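Local coordinates for probable signal peptide protein (Ralstonia solanacearum, PDB 2QGU) that probably binds and carries phospholipids as a member of the MlaC family, with a phosphatidylethanolamine held in its pocket, at residues Ser186-Val191 against Val195-Glu200. The protein carries 13 engineered substitutions. Numbering follows the deposited sequence.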
loop_
_atom_site.group_PDB
_atom_site.type_symbol
_atom_site.label_atom_id
_atom_site.label_comp_id
_atom_site.label_asym_id
_atom_site.label_seq_id
_atom_site.Cartn_x
_atom_site.Cartn_y
_atom_site.Cartn_z
ATOM N N SER A 186 -0.269 5.282 22.384
ATOM C CA SER A 186 -0.601 6.112 23.542
ATOM C C SER A 186 -1.446 5.353 24.566
ATOM O O SER A 186 -1.093 5.278 25.746
ATOM C CB SER A 186 -1.344 7.374 23.100
ATOM O OG SER A 186 -1.695 8.164 24.220
ATOM N N LYS A 187 -2.554 4.780 24.100
ATOM C CA LYS A 187 -3.524 4.117 24.971
ATOM C C LYS A 187 -3.005 2.814 25.577
ATOM O O LYS A 187 -3.413 2.434 26.681
ATOM C CB LYS A 187 -4.831 3.873 24.219
ATOM C CG LYS A 187 -5.676 5.136 24.067
ATOM C CD LYS A 187 -6.850 4.936 23.128
ATOM C CE LYS A 187 -7.817 6.112 23.205
ATOM N NZ LYS A 187 -7.207 7.411 22.811
ATOM N N ARG A 188 -2.110 2.143 24.861
ATOM C CA ARG A 188 -1.597 0.836 25.287
ATOM C C ARG A 188 -0.180 0.896 25.858
ATOM O O ARG A 188 0.380 -0.132 26.252
ATOM C CB ARG A 188 -1.684 -0.187 24.151
ATOM C CG ARG A 188 -3.100 -0.403 23.651
ATOM C CD ARG A 188 -3.171 -1.531 22.648
ATOM N NE ARG A 188 -4.504 -1.627 22.054
ATOM C CZ ARG A 188 -5.055 -2.761 21.625
ATOM N NH1 ARG A 188 -4.399 -3.910 21.721
ATOM N NH2 ARG A 188 -6.273 -2.749 21.098
ATOM N N GLY A 189 0.399 2.092 25.896
ATOM C CA GLY A 189 1.642 2.322 26.633
ATOM C C GLY A 189 2.934 1.916 25.944
ATOM O O GLY A 189 3.962 1.741 26.602
ATOM N N GLY A 190 2.896 1.772 24.621
ATOM C CA GLY A 190 4.124 1.532 23.875
ATOM C C GLY A 190 3.996 0.697 22.620
ATOM O O GLY A 190 2.893 0.359 22.190
ATOM N N VAL A 191 5.156 0.351 22.058
ATOM C CA VAL A 191 5.262 -0.392 20.795
ATOM C C VAL A 191 4.690 -1.801 20.900
ATOM O O VAL A 191 4.096 -2.313 19.948
ATOM C CB VAL A 191 6.732 -0.446 20.312
ATOM C CG1 VAL A 191 6.893 -1.421 19.143
ATOM C CG2 VAL A 191 7.211 0.953 19.925
ATOM N N VAL A 195 1.902 -3.912 18.421
ATOM C CA VAL A 195 1.990 -5.295 17.951
ATOM C C VAL A 195 0.711 -6.060 18.317
ATOM O O VAL A 195 0.128 -6.752 17.483
ATOM C CB VAL A 195 3.244 -6.012 18.519
ATOM C CG1 VAL A 195 3.264 -7.500 18.133
ATOM C CG2 VAL A 195 4.524 -5.325 18.048
ATOM N N GLN A 196 0.276 -5.911 19.566
ATOM C CA GLN A 196 -0.965 -6.518 20.042
ATOM C C GLN A 196 -2.170 -6.070 19.206
ATOM O O GLN A 196 -2.996 -6.893 18.801
ATOM C CB GLN A 196 -1.173 -6.161 21.517
ATOM C CG GLN A 196 -2.395 -6.786 22.178
ATOM C CD GLN A 196 -2.609 -6.266 23.589
ATOM O OE1 GLN A 196 -2.787 -5.064 23.801
ATOM N NE2 GLN A 196 -2.593 -7.170 24.561
ATOM N N PHE A 197 -2.261 -4.765 18.953
ATOM C CA PHE A 197 -3.340 -4.188 18.154
ATOM C C PHE A 197 -3.360 -4.756 16.735
ATOM O O PHE A 197 -4.426 -5.114 16.219
ATOM C CB PHE A 197 -3.200 -2.663 18.130
ATOM C CG PHE A 197 -4.125 -1.965 17.166
ATOM C CD1 PHE A 197 -5.461 -1.742 17.494
ATOM C CD2 PHE A 197 -3.645 -1.486 15.950
ATOM C CE1 PHE A 197 -6.308 -1.078 16.613
ATOM C CE2 PHE A 197 -4.487 -0.820 15.062
ATOM C CZ PHE A 197 -5.819 -0.614 15.397
ATOM N N LEU A 198 -2.191 -4.834 16.103
ATOM C CA LEU A 198 -2.130 -5.378 14.745
ATOM C C LEU A 198 -2.561 -6.840 14.703
ATOM O O LEU A 198 -3.258 -7.254 13.780
ATOM C CB LEU A 198 -0.749 -5.164 14.119
ATOM C CG LEU A 198 -0.412 -3.706 13.780
ATOM C CD1 LEU A 198 1.037 -3.594 13.324
ATOM C CD2 LEU A 198 -1.344 -3.128 12.720
ATOM N N ASP A 199 -2.175 -7.608 15.723
ATOM C CA ASP A 199 -2.636 -8.988 15.851
ATOM C C ASP A 199 -4.162 -9.053 15.940
ATOM O O ASP A 199 -4.799 -9.861 15.255
ATOM C CB ASP A 199 -1.995 -9.659 17.070
ATOM C CG ASP A 199 -0.518 -9.958 16.876
ATOM O OD1 ASP A 199 0.014 -9.750 15.761
ATOM O OD2 ASP A 199 0.124 -10.397 17.856
ATOM N N GLU A 200 -4.747 -8.181 16.760
ATOM C CA GLU A 200 -6.207 -8.097 16.882
ATOM C C GLU A 200 -6.890 -7.767 15.555
ATOM O O GLU A 200 -7.889 -8.388 15.194
ATOM C CB GLU A 200 -6.593 -7.065 17.936
ATOM C CG GLU A 200 -6.210 -7.459 19.347
ATOM C CD GLU A 200 -6.319 -6.306 20.325
ATOM O OE1 GLU A 200 -6.874 -5.254 19.954
ATOM O OE2 GLU A 200 -5.829 -6.456 21.467
#
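R188 reaches across from the C-terminal end of helix 173-188 to E200 on the next helix, and the pair illustrates how one arginine can tie together two helices joined by a tight turn. Its CG lies anti to the carbonyl carbon (chi1 -59°), and the chain stays extended as far as NE, which carries the guanidinium to the side of helix 191-206. There it grips the carboxylate end-on with two nitrogens: NH2 of R188 bonds OE1 of E200 at 2.8 Å, on the syn side, while NH1 of R188 meets OE2 of E200 at 2.9 Å from above the carboxylate plane. The guanidinium and carboxylate planes are turned 46° apart, yet both oxygens stay close to the guanidinium plane. NH1 of R188 also gives a weak, bent bond to OE1 of Q196 at 2.9 Å, the guanidinium and amide planes standing 72° apart. One guanidinium face is covered by F197, whose CB sits 3.9 Å above the plane; the ring leads away, leaving NH2 of R188 at its edge, 3.8 Å from CD1 of F197, and packs on Q180 and V184. The two-nitrogen grip on E200, with CB of F197 over one face, limits rotation of the guanidinium; the Q196 bond adds little.

G189 follows with positive phi, ending the helix in a Schellman motif, and G190 takes an extended backbone conformation suited to a residue without a side chain. V191 comes next: its O accepts the N-H of V195 at 3.1 Å, an i to i+4 bond, while its side chain turns to helix 91-114, touching Q93 and I97. Schellman motif, Gly-Gly turn and interhelical salt bridge together make a tight helix-helix connection, here joining the last two helices of the MlaC fold.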